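PDB 3LUF: Two-component system response regulator/GGDEF domain protein, which probably makes cyclic di-GMP from two GTP through a GGDEF domain lying outside this fragment, which holds two tandem phospho-receiver domains that presumably regulate it. Local coordinates for residues F35-E39 with L58-P62; R118-N122 with L243-E247; G184-R189 with R216-Q220; R192-K197 with Q220-D224. All blocks are in the same frame, centred on the assembly; numbering follows the deposited sequence.

Contact 1 belongs to the first receiver domain, contacts 3 and 4 to the second, and contact 2 joins the helices that follow the last strand of each sheet. All are partly buried, contact 1 with the most exposed residues and the others with at least half of their touching residues buried. Contact 3 is chiefly apolar helix packing, centred on an isoleucine that packs on a tyrosine ring and an arginine, whereas contacts 1, 2 and 4 depend on polar groups: a carboxylate gripping two backbone N-H groups, a two-pronged salt bridge, and an arginine and an asparagine holding backbone carbonyls. Contacts 3 and 4 share Gln220 and helix 184-194, and both touch the second subunit.

Contact 1. Residues F35-E39 with L58-P62; sequences FDTLE and LPDAP
Asp60 reaches across to the backbone of Leu38 and Glu39 and holds two successive N-H groups with its two carboxylate oxygens. Leu38 N donates to the syn lone pair of Asp60 OD1 at 3.0 Å. Glu39 N meets Asp60 OD2 at 2.8 Å, also on the syn side but 19° out of the carboxylate plane. Both branches of the carboxylate are thus engaged, which fixes its rotation and would be expected to stabilise its negative charge. Thr37 crosses the aspartate at about a right angle, its CB lying 3.5 Å from Asp60 OD2, while its OG1 is turned to the backbone N of Gly40.

Beside this polar clamp, Pro59 rests against the other loop: its CD comes to 3.4 Å from Asp36 O, and its CG meets Thr37 CG2. On the inner flank Leu38 CD2 lies 4.3 Å from Ala61 CB, and both Leu38 and Leu58 also pack on Ala66 of helix 65-72.

A type I turn from Leu58 to Ala61 positions the aspartate. Within it, Asp60 CG sits between the backbone N and the carbonyl carbon (chi1 55°), a torsion that swings the carboxylate out to the facing loop. Leu58 and Pro59 touch Asp12, a magnesium ligand, and Leu58 is close to Asp55, another ligand and the predicted phosphorylation site. The contact therefore ties together two loops that follow parallel strands 31-35 and 49-55, at the C-terminal ends of the strands, where receiver domains of the CheY fold carry their acidic metal-binding pocket.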
loop_
_atom_site.group_PDB
_atom_site.type_symbol
_atom_site.label_atom_id
_atom_site.label_comp_id
_atom_site.label_asym_id
_atom_site.label_seq_id
_atom_site.Cartn_x
_atom_site.Cartn_y
_atom_site.Cartn_z
ATOM N N PHE B 35 31.060 3.537 -13.639
ATOM C CA PHE B 35 32.503 3.313 -13.575
ATOM C C PHE B 35 32.826 2.110 -12.740
ATOM O O PHE B 35 32.043 1.721 -11.863
ATOM C CB PHE B 35 33.210 4.549 -12.996
ATOM C CG PHE B 35 32.884 5.789 -13.721
ATOM C CD1 PHE B 35 33.495 6.054 -14.954
ATOM C CD2 PHE B 35 31.912 6.682 -13.214
ATOM C CE1 PHE B 35 33.153 7.194 -15.673
ATOM C CE2 PHE B 35 31.570 7.826 -13.914
ATOM C CZ PHE B 35 32.185 8.085 -15.151
ATOM N N ASP B 36 33.968 1.493 -13.037
ATOM C CA ASP B 36 34.416 0.354 -12.243
ATOM C C ASP B 36 35.360 0.689 -11.087
ATOM O O ASP B 36 35.776 -0.212 -10.384
ATOM C CB ASP B 36 35.034 -0.753 -13.142
ATOM C CG ASP B 36 36.283 -0.300 -13.902
ATOM O OD1 ASP B 36 36.744 0.855 -13.756
ATOM O OD2 ASP B 36 36.821 -1.143 -14.657
ATOM N N THR B 37 35.691 1.979 -10.896
ATOM C CA THR B 37 36.524 2.398 -9.778
ATOM C C THR B 37 36.032 3.766 -9.327
ATOM O O THR B 37 35.375 4.496 -10.093
ATOM C CB THR B 37 38.011 2.619 -10.190
ATOM O OG1 THR B 37 38.057 3.616 -11.216
ATOM C CG2 THR B 37 38.635 1.327 -10.698
ATOM N N LEU B 38 36.333 4.085 -8.086
ATOM C CA LEU B 38 36.025 5.390 -7.531
ATOM C C LEU B 38 36.755 6.475 -8.338
ATOM O O LEU B 38 36.168 7.526 -8.611
ATOM C CB LEU B 38 36.360 5.408 -6.048
ATOM C CG LEU B 38 36.251 6.757 -5.310
ATOM C CD1 LEU B 38 34.788 7.230 -5.375
ATOM C CD2 LEU B 38 36.726 6.605 -3.885
ATOM N N GLU B 39 38.012 6.217 -8.723
ATOM C CA GLU B 39 38.749 7.167 -9.587
ATOM C C GLU B 39 38.011 7.573 -10.876
ATOM O O GLU B 39 38.058 8.745 -11.310
ATOM C CB GLU B 39 40.135 6.598 -9.930
ATOM C CG GLU B 39 40.916 7.435 -10.927
ATOM C CD GLU B 39 41.394 8.779 -10.356
ATOM O OE1 GLU B 39 41.393 8.984 -9.109
ATOM O OE2 GLU B 39 41.783 9.630 -11.186
ATOM N N LEU B 58 35.327 -1.865 -3.869
ATOM C CA LEU B 58 35.878 -1.287 -5.101
ATOM C C LEU B 58 37.388 -1.472 -5.120
ATOM O O LEU B 58 38.001 -1.577 -4.059
ATOM C CB LEU B 58 35.517 0.202 -5.209
ATOM C CG LEU B 58 34.029 0.406 -5.555
ATOM C CD1 LEU B 58 33.669 1.900 -5.302
ATOM C CD2 LEU B 58 33.685 -0.082 -6.976
ATOM N N PRO B 59 38.001 -1.508 -6.317
ATOM C CA PRO B 59 39.452 -1.773 -6.345
ATOM C C PRO B 59 40.244 -0.716 -5.594
ATOM O O PRO B 59 41.257 -1.015 -4.969
ATOM C CB PRO B 59 39.793 -1.670 -7.813
ATOM C CG PRO B 59 38.577 -2.055 -8.543
ATOM C CD PRO B 59 37.395 -1.569 -7.663
ATOM N N ASP B 60 39.790 0.525 -5.684
ATOM C CA ASP B 60 40.430 1.648 -4.986
ATOM C C ASP B 60 39.623 2.114 -3.744
ATOM O O ASP B 60 39.891 3.186 -3.132
ATOM C CB ASP B 60 40.724 2.785 -5.975
ATOM C CG ASP B 60 39.488 3.245 -6.742
ATOM O OD1 ASP B 60 38.406 2.629 -6.574
ATOM O OD2 ASP B 60 39.628 4.196 -7.563
ATOM N N ALA B 61 38.708 1.261 -3.307
ATOM C CA ALA B 61 37.956 1.491 -2.070
ATOM C C ALA B 61 37.320 0.177 -1.649
ATOM O O ALA B 61 36.123 -0.002 -1.779
ATOM C CB ALA B 61 36.912 2.629 -2.240
ATOM N N PRO B 62 38.149 -0.768 -1.161
ATOM C CA PRO B 62 37.705 -2.142 -0.975
ATOM C C PRO B 62 36.911 -2.377 0.299
ATOM O O PRO B 62 36.387 -3.473 0.482
ATOM C CB PRO B 62 39.020 -2.904 -0.888
ATOM C CG PRO B 62 39.978 -1.905 -0.337
ATOM C CD PRO B 62 39.603 -0.620 -0.927
#

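Contact 2. Residues R118-N122 with L243-E247; sequences RLYLN and LEALE
The helical segments 118-122 and 243-247 run at 72° to each other, their axes 12.2 Å apart at closest approach, a separation that long side chains have to span. Arg118 does so with CG anti to the backbone N (chi1 -165°) and a chain bent twice, and meets Glu247 end-on from the opposite direction. NH1 binds Glu247 OE2 at 2.9 Å and NH2 binds Glu247 OE1 at 3.0 Å, both nearly straight, with the guanidinium and carboxylate planes only 19° apart. Helix 106-122 follows the last strand of the first five-stranded sheet and helix 232-248 that of the second, so this two-pronged salt bridge joins the two receiver units.

Asn122, one turn further along, steadies the arginine side-on from the adjoining NE/NH1 edge: OD1 accepts from Arg118 NE at 2.9 Å and, less directly, from NH1. Its own ND2 is held by Gln147 O. A water accepts from Arg118 NH2 and donates to Glu244 OE2 (2.6 Å), so all five guanidinium N-H groups have acceptors close to their plane. Over one face lies Leu243 CB, 3.7 Å from Arg118 NH1, while Leu243 CD1 packs 3.4 Å from Asn122 OD1.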
loop_
_atom_site.group_PDB
_atom_site.type_symbol
_atom_site.label_atom_id
_atom_site.label_comp_id
_atom_site.label_asym_id
_atom_site.label_seq_id
_atom_site.Cartn_x
_atom_site.Cartn_y
_atom_site.Cartn_z
ATOM N N ARG B 118 11.757 6.323 -8.669
ATOM C CA ARG B 118 11.050 7.042 -7.661
ATOM C C ARG B 118 11.845 8.246 -7.158
ATOM O O ARG B 118 11.286 9.342 -6.973
ATOM C CB ARG B 118 10.793 6.044 -6.503
ATOM C CG ARG B 118 9.810 6.428 -5.493
ATOM C CD ARG B 118 8.376 6.467 -6.046
ATOM N NE ARG B 118 8.017 7.844 -6.361
ATOM C CZ ARG B 118 7.101 8.184 -7.268
ATOM N NH1 ARG B 118 6.812 9.466 -7.444
ATOM N NH2 ARG B 118 6.453 7.246 -7.980
ATOM N N LEU B 119 13.143 8.069 -6.889
ATOM C CA LEU B 119 13.930 9.208 -6.384
ATOM C C LEU B 119 13.955 10.349 -7.378
ATOM O O LEU B 119 13.839 11.501 -6.983
ATOM C CB LEU B 119 15.396 8.790 -6.088
ATOM C CG LEU B 119 15.522 7.835 -4.892
ATOM C CD1 LEU B 119 16.989 7.298 -4.833
ATOM C CD2 LEU B 119 15.151 8.446 -3.553
ATOM N N TYR B 120 14.032 10.033 -8.662
ATOM C CA TYR B 120 13.960 11.080 -9.686
ATOM C C TYR B 120 12.620 11.833 -9.618
ATOM O O TYR B 120 12.582 13.082 -9.578
ATOM C CB TYR B 120 14.177 10.526 -11.107
ATOM C CG TYR B 120 13.826 11.587 -12.103
ATOM C CD1 TYR B 120 14.750 12.578 -12.416
ATOM C CD2 TYR B 120 12.499 11.706 -12.613
ATOM C CE1 TYR B 120 14.414 13.622 -13.281
ATOM C CE2 TYR B 120 12.169 12.764 -13.451
ATOM C CZ TYR B 120 13.128 13.689 -13.788
ATOM O OH TYR B 120 12.807 14.727 -14.599
ATOM N N LEU B 121 11.525 11.084 -9.643
ATOM C CA LEU B 121 10.186 11.714 -9.617
ATOM C C LEU B 121 9.910 12.533 -8.369
ATOM O O LEU B 121 9.255 13.602 -8.418
ATOM C CB LEU B 121 9.104 10.664 -9.811
ATOM C CG LEU B 121 9.027 9.994 -11.178
ATOM C CD1 LEU B 121 8.042 8.828 -11.138
ATOM C CD2 LEU B 121 8.678 10.997 -12.330
ATOM N N ASN B 122 10.372 12.033 -7.223
ATOM C CA ASN B 122 10.125 12.691 -5.961
ATOM C C ASN B 122 10.681 14.108 -5.856
ATOM O O ASN B 122 10.178 14.909 -5.060
ATOM C CB ASN B 122 10.702 11.871 -4.817
ATOM C CG ASN B 122 9.914 10.588 -4.546
ATOM O OD1 ASN B 122 8.865 10.324 -5.155
ATOM N ND2 ASN B 122 10.404 9.796 -3.602
ATOM N N LEU B 243 2.217 7.616 -4.104
ATOM C CA LEU B 243 2.665 8.504 -5.210
ATOM C C LEU B 243 2.479 7.843 -6.574
ATOM O O LEU B 243 2.011 8.464 -7.538
ATOM C CB LEU B 243 4.099 9.020 -5.000
ATOM C CG LEU B 243 4.357 9.850 -3.748
ATOM C CD1 LEU B 243 5.830 10.192 -3.639
ATOM C CD2 LEU B 243 3.496 11.123 -3.690
ATOM N N GLU B 244 2.825 6.561 -6.677
ATOM C CA GLU B 244 2.603 5.843 -7.921
ATOM C C GLU B 244 1.106 5.797 -8.284
ATOM O O GLU B 244 0.739 5.995 -9.432
ATOM C CB GLU B 244 3.194 4.431 -7.798
ATOM C CG GLU B 244 2.714 3.461 -8.856
ATOM C CD GLU B 244 3.681 3.328 -9.991
ATOM O OE1 GLU B 244 3.388 2.524 -10.912
ATOM O OE2 GLU B 244 4.746 4.008 -9.980
ATOM N N ALA B 245 0.243 5.546 -7.300
ATOM C CA ALA B 245 -1.210 5.514 -7.566
ATOM C C ALA B 245 -1.689 6.850 -8.093
ATOM O O ALA B 245 -2.550 6.886 -8.995
ATOM C CB ALA B 245 -1.985 5.126 -6.306
ATOM N N LEU B 246 -1.173 7.945 -7.543
ATOM C CA LEU B 246 -1.540 9.268 -8.065
ATOM C C LEU B 246 -1.136 9.460 -9.522
ATOM O O LEU B 246 -1.808 10.179 -10.280
ATOM C CB LEU B 246 -0.939 10.398 -7.205
ATOM C CG LEU B 246 -1.591 10.639 -5.848
ATOM C CD1 LEU B 246 -0.778 11.651 -5.094
ATOM C CD2 LEU B 246 -3.050 11.126 -5.931
ATOM N N GLU B 247 -0.040 8.822 -9.923
ATOM C CA GLU B 247 0.480 9.012 -11.280
ATOM C C GLU B 247 -0.176 8.064 -12.276
ATOM O O GLU B 247 -0.190 8.345 -13.488
ATOM C CB GLU B 247 2.006 8.744 -11.290
ATOM C CG GLU B 247 2.779 9.840 -10.561
ATOM C CD GLU B 247 4.080 9.381 -9.918
ATOM O OE1 GLU B 247 4.471 8.198 -10.078
ATOM O OE2 GLU B 247 4.715 10.236 -9.265
HETATM O O HOH W 1 6.973 4.367 -8.637
#

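Contact 3. Residues G184-R189 with R216-Q220; sequences GISLVR and RYLKQ. With DMS (dimethyl sulfoxide), chain I.
This is helix-to-helix packing inside the second receiver domain, where Ile185 and Val188 of helix 184-194 wedge against Tyr217 and its neighbours at the end of helix 213-219. No hydrogen bond crosses it. Ile185 CG1 stands over one face of the Tyr217 ring, 4.0 Å from the centroid and 20° off the normal, a CH-pi contact. Val188 CG2 meets the same ring at its edge, 3.8 Å from CE1. The phenol hydroxyl reaches in beside Gly184, whose lack of a side chain allows Tyr217 OH to come within 3.8 Å of its CA; the hydroxyl is hydrogen-bonded to Ile205 O.

Ile185 also serves two other partners. Its CD1 sits 3.4 Å from Arg216 CZ, over the centre of one guanidinium face, and its CG2 touches Gln220 CG at 3.8 Å. Gln220 is bent at chi2 (-63°), which brings OE1 alongside the aliphatic part of Arg189, 3.0 Å from CG; OE1 also has a weak hydrogen bond from His107 of the second subunit. On the outer side of the helix, Ser186 OG donates to the oxygen of a dimethyl sulfoxide, probably from the crystallisation liquor, at 2.7 Å.

Further in, the side chain of Tyr217 lies about 6 Å from that of Asp176, a magnesium ligand. Leu187 turns to helix 157-166, while Val188 packs on Ile202 of strand 201-207 and Tyr217 on Val175 of strand 172-176.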
loop_
_atom_site.group_PDB
_atom_site.type_symbol
_atom_site.label_atom_id
_atom_site.label_comp_id
_atom_site.label_asym_id
_atom_site.label_seq_id
_atom_site.Cartn_x
_atom_site.Cartn_y
_atom_site.Cartn_z
ATOM N N GLY B 184 -6.662 13.659 13.992
ATOM C CA GLY B 184 -6.321 13.302 12.608
ATOM C C GLY B 184 -7.533 12.938 11.760
ATOM O O GLY B 184 -7.589 13.261 10.570
ATOM N N ILE B 185 -8.481 12.201 12.327
ATOM C CA ILE B 185 -9.616 11.750 11.535
ATOM C C ILE B 185 -10.508 12.941 11.183
ATOM O O ILE B 185 -11.011 13.027 10.048
ATOM C CB ILE B 185 -10.390 10.599 12.230
ATOM C CG1 ILE B 185 -9.534 9.345 12.236
ATOM C CG2 ILE B 185 -11.655 10.273 11.468
ATOM C CD1 ILE B 185 -9.884 8.359 13.315
ATOM N N SER B 186 -10.657 13.869 12.122
ATOM C CA SER B 186 -11.358 15.116 11.859
ATOM C C SER B 186 -10.704 15.932 10.752
ATOM O O SER B 186 -11.384 16.494 9.909
ATOM C CB SER B 186 -11.421 15.972 13.119
ATOM O OG SER B 186 -12.283 15.378 14.037
ATOM N N LEU B 187 -9.379 15.988 10.759
ATOM C CA LEU B 187 -8.674 16.681 9.693
ATOM C C LEU B 187 -8.942 15.967 8.368
ATOM O O LEU B 187 -9.179 16.595 7.347
ATOM C CB LEU B 187 -7.160 16.763 9.964
ATOM C CG LEU B 187 -6.289 17.356 8.854
ATOM C CD1 LEU B 187 -6.662 18.812 8.505
ATOM C CD2 LEU B 187 -4.827 17.271 9.321
ATOM N N VAL B 188 -8.861 14.647 8.374
ATOM C CA VAL B 188 -9.139 13.927 7.123
ATOM C C VAL B 188 -10.576 14.214 6.612
ATOM O O VAL B 188 -10.782 14.457 5.429
ATOM C CB VAL B 188 -8.878 12.430 7.314
ATOM C CG1 VAL B 188 -9.350 11.668 6.135
ATOM C CG2 VAL B 188 -7.363 12.228 7.512
ATOM N N ARG B 189 -11.555 14.192 7.506
ATOM C CA ARG B 189 -12.928 14.554 7.104
ATOM C C ARG B 189 -12.994 15.952 6.447
ATOM O O ARG B 189 -13.640 16.096 5.406
ATOM C CB ARG B 189 -13.909 14.462 8.289
ATOM C CG ARG B 189 -14.085 13.056 8.871
ATOM C CD ARG B 189 -15.409 12.925 9.716
ATOM N NE ARG B 189 -15.508 13.985 10.721
ATOM C CZ ARG B 189 -14.891 13.971 11.903
ATOM N NH1 ARG B 189 -14.127 12.928 12.271
ATOM N NH2 ARG B 189 -15.034 15.011 12.720
ATOM N N ARG B 216 -11.058 3.506 10.628
ATOM C CA ARG B 216 -11.784 4.759 10.676
ATOM C C ARG B 216 -11.211 5.733 9.640
ATOM O O ARG B 216 -11.954 6.378 8.912
ATOM C CB ARG B 216 -11.703 5.371 12.076
ATOM C CG ARG B 216 -12.662 4.755 13.106
ATOM C CD ARG B 216 -12.600 5.505 14.463
ATOM N NE ARG B 216 -12.965 6.924 14.354
ATOM C CZ ARG B 216 -12.672 7.857 15.267
ATOM N NH1 ARG B 216 -11.994 7.536 16.362
ATOM N NH2 ARG B 216 -13.044 9.118 15.084
ATOM N N TYR B 217 -9.883 5.799 9.567
ATOM C CA TYR B 217 -9.230 6.594 8.535
ATOM C C TYR B 217 -9.678 6.178 7.142
ATOM O O TYR B 217 -10.035 7.029 6.323
ATOM C CB TYR B 217 -7.718 6.435 8.623
ATOM C CG TYR B 217 -6.953 7.411 9.492
ATOM C CD1 TYR B 217 -7.065 8.791 9.323
ATOM C CD2 TYR B 217 -6.039 6.938 10.450
ATOM C CE1 TYR B 217 -6.310 9.658 10.116
ATOM C CE2 TYR B 217 -5.268 7.804 11.218
ATOM C CZ TYR B 217 -5.396 9.138 11.047
ATOM O OH TYR B 217 -4.608 9.969 11.815
ATOM N N LEU B 218 -9.620 4.876 6.860
ATOM C CA LEU B 218 -9.993 4.351 5.546
ATOM C C LEU B 218 -11.454 4.655 5.163
ATOM O O LEU B 218 -11.740 5.097 4.018
ATOM C CB LEU B 218 -9.657 2.846 5.466
ATOM C CG LEU B 218 -8.150 2.549 5.445
ATOM C CD1 LEU B 218 -7.912 1.012 5.640
ATOM C CD2 LEU B 218 -7.545 3.026 4.122
ATOM N N LYS B 219 -12.368 4.438 6.114
ATOM C CA LYS B 219 -13.788 4.700 5.891
ATOM C C LYS B 219 -14.071 6.177 5.670
ATOM O O LYS B 219 -15.046 6.535 4.988
ATOM C CB LYS B 219 -14.645 4.179 7.063
ATOM C CG LYS B 219 -14.597 2.667 7.249
ATOM C CD LYS B 219 -15.354 1.915 6.179
ATOM C CE LYS B 219 -15.274 0.424 6.465
ATOM N NZ LYS B 219 -15.265 -0.331 5.207
ATOM N N GLN B 220 -13.212 7.026 6.237
ATOM C CA GLN B 220 -13.321 8.464 6.040
ATOM C C GLN B 220 -12.641 8.986 4.785
ATOM O O GLN B 220 -12.655 10.185 4.543
ATOM C CB GLN B 220 -12.808 9.237 7.240
ATOM C CG GLN B 220 -13.699 9.101 8.454
ATOM C CD GLN B 220 -15.094 9.664 8.250
ATOM O OE1 GLN B 220 -15.312 10.635 7.498
ATOM N NE2 GLN B 220 -16.055 9.043 8.903
HETATM S S DMS I . -11.864 16.186 17.908
HETATM O O DMS I . -11.078 16.117 16.292
HETATM C C1 DMS I . -13.038 14.811 18.117
HETATM C C2 DMS I . -10.650 15.741 19.187
#

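Contact 4. Residues R192-K197 with Q220-D224; sequences RERYSK and QGAND
The guanidinium of Arg192 has Lys197 CA over one face, 3.6 Å above the plane and offset toward the rim, while Gly221 O and Asn223 OD1 lie at its edge. NE donates to Gly221 O at 2.6 Å, with the oxygen close to the guanidinium plane; NE itself stands above the carbonyl plane by about 50°, away from a lone pair. NH2 adds a weak second bond to the same oxygen and has a stronger partner in Leu200 O. On the other side NH1 binds Tyr195 O at 2.9 Å, so the arginine also fastens the chain leaving its own helix.

Gly221 ends helix 213-219 in a Schellman motif, its phi of 107° turning the backbone toward strand 224-228, and in this CheY-like receiver fold Arg192 meets that turn from the end of the preceding helix. Having no side chain, Gly221 lets the arginine lie close; Arg192 CG packs 3.7 Å from Gln220 O, a buried oxygen with no polar partner in the model.

The Asn223 amide is turned 70° from the guanidinium. Its ND2 donates almost straight to Lys197 O at 3.2 Å, and OD1 accepts from Ile202 N, so both ends of the amide bind backbone. Lys197 runs past Asn223 in the opposite direction, extended beyond CG, placing CE 3.3 Å from Gly221 O. A water spans Lys197 NZ and Ala222 O, 2.8 Å from the carbonyl oxygen. His107 of the second subunit packs on Arg192.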
loop_
_atom_site.group_PDB
_atom_site.type_symbol
_atom_site.label_atom_id
_atom_site.label_comp_id
_atom_site.label_asym_id
_atom_site.label_seq_id
_atom_site.Cartn_x
_atom_site.Cartn_y
_atom_site.Cartn_z
ATOM N N ARG B 192 -11.366 15.808 2.939
ATOM C CA ARG B 192 -12.120 15.052 1.934
ATOM C C ARG B 192 -13.422 15.741 1.557
ATOM O O ARG B 192 -13.996 15.414 0.518
ATOM C CB ARG B 192 -12.407 13.653 2.431
ATOM C CG ARG B 192 -11.258 12.689 2.253
ATOM C CD ARG B 192 -11.089 12.226 0.806
ATOM N NE ARG B 192 -9.823 11.476 0.700
ATOM C CZ ARG B 192 -8.668 11.992 0.266
ATOM N NH1 ARG B 192 -8.614 13.248 -0.144
ATOM N NH2 ARG B 192 -7.571 11.240 0.227
ATOM N N GLU B 193 -13.891 16.684 2.376
ATOM C CA GLU B 193 -15.032 17.512 1.925
ATOM C C GLU B 193 -14.696 18.418 0.734
ATOM O O GLU B 193 -15.610 18.826 -0.010
ATOM C CB GLU B 193 -15.563 18.353 3.094
ATOM C CG GLU B 193 -16.236 17.500 4.173
ATOM C CD GLU B 193 -17.101 18.334 5.091
ATOM O OE1 GLU B 193 -16.575 19.288 5.658
ATOM O OE2 GLU B 193 -18.304 18.006 5.258
ATOM N N ARG B 194 -13.398 18.678 0.541
ATOM C CA ARG B 194 -12.880 19.511 -0.560
ATOM C C ARG B 194 -12.141 18.720 -1.642
ATOM O O ARG B 194 -12.244 19.052 -2.834
ATOM C CB ARG B 194 -11.901 20.577 -0.037
ATOM C CG ARG B 194 -12.456 21.653 0.790
ATOM C CD ARG B 194 -11.337 22.658 1.117
ATOM N NE ARG B 194 -11.164 23.702 0.112
ATOM C CZ ARG B 194 -10.189 24.610 0.157
ATOM N NH1 ARG B 194 -9.266 24.551 1.112
ATOM N NH2 ARG B 194 -10.104 25.550 -0.779
ATOM N N TYR B 195 -11.323 17.735 -1.238
ATOM C CA TYR B 195 -10.394 17.073 -2.155
ATOM C C TYR B 195 -10.630 15.580 -2.245
ATOM O O TYR B 195 -10.754 14.922 -1.205
ATOM C CB TYR B 195 -8.936 17.311 -1.705
ATOM C CG TYR B 195 -8.603 18.796 -1.642
ATOM C CD1 TYR B 195 -8.717 19.584 -2.794
ATOM C CD2 TYR B 195 -8.292 19.408 -0.438
ATOM C CE1 TYR B 195 -8.482 20.966 -2.762
ATOM C CE2 TYR B 195 -8.013 20.794 -0.378
ATOM C CZ TYR B 195 -8.131 21.559 -1.562
ATOM O OH TYR B 195 -7.877 22.900 -1.532
ATOM N N SER B 196 -10.684 15.061 -3.472
ATOM C CA SER B 196 -10.815 13.615 -3.733
ATOM C C SER B 196 -9.495 12.886 -3.469
ATOM O O SER B 196 -8.436 13.518 -3.287
ATOM C CB SER B 196 -11.232 13.351 -5.193
ATOM O OG SER B 196 -10.128 13.591 -6.080
ATOM N N LYS B 197 -9.570 11.560 -3.447
ATOM C CA LYS B 197 -8.365 10.714 -3.279
ATOM C C LYS B 197 -7.334 10.921 -4.373
ATOM O O LYS B 197 -6.144 10.672 -4.136
ATOM C CB LYS B 197 -8.744 9.245 -3.234
ATOM C CG LYS B 197 -9.293 8.769 -1.923
ATOM C CD LYS B 197 -9.611 7.274 -2.003
ATOM C CE LYS B 197 -10.255 6.774 -0.730
ATOM N NZ LYS B 197 -9.958 5.317 -0.583
ATOM N N GLN B 220 -13.212 7.026 6.237
ATOM C CA GLN B 220 -13.321 8.464 6.040
ATOM C C GLN B 220 -12.641 8.986 4.785
ATOM O O GLN B 220 -12.655 10.185 4.543
ATOM C CB GLN B 220 -12.808 9.237 7.240
ATOM C CG GLN B 220 -13.699 9.101 8.454
ATOM C CD GLN B 220 -15.094 9.664 8.250
ATOM O OE1 GLN B 220 -15.312 10.635 7.498
ATOM N NE2 GLN B 220 -16.055 9.043 8.903
ATOM N N GLY B 221 -12.026 8.109 3.995
ATOM C CA GLY B 221 -11.459 8.541 2.718
ATOM C C GLY B 221 -9.937 8.629 2.646
ATOM O O GLY B 221 -9.384 9.020 1.592
ATOM N N ALA B 222 -9.239 8.248 3.710
ATOM C CA ALA B 222 -7.785 8.143 3.574
ATOM C C ALA B 222 -7.446 7.098 2.501
ATOM O O ALA B 222 -8.151 6.091 2.339
ATOM C CB ALA B 222 -7.136 7.765 4.899
ATOM N N ASN B 223 -6.406 7.361 1.718
ATOM C CA ASN B 223 -5.952 6.384 0.700
ATOM C C ASN B 223 -5.333 5.150 1.321
ATOM O O ASN B 223 -5.398 4.065 0.741
ATOM C CB ASN B 223 -4.890 7.006 -0.228
ATOM C CG ASN B 223 -5.371 8.259 -0.951
ATOM O OD1 ASN B 223 -5.773 9.267 -0.337
ATOM N ND2 ASN B 223 -5.302 8.207 -2.279
ATOM N N ASP B 224 -4.716 5.316 2.478
ATOM C CA ASP B 224 -3.863 4.278 3.048
ATOM C C ASP B 224 -3.679 4.515 4.532
ATOM O O ASP B 224 -4.096 5.558 5.085
ATOM C CB ASP B 224 -2.484 4.347 2.343
ATOM C CG ASP B 224 -1.780 2.996 2.274
ATOM O OD1 ASP B 224 -2.170 2.035 2.992
ATOM O OD2 ASP B 224 -0.787 2.919 1.514
HETATM O O HOH W 2 -10.495 4.745 1.797
#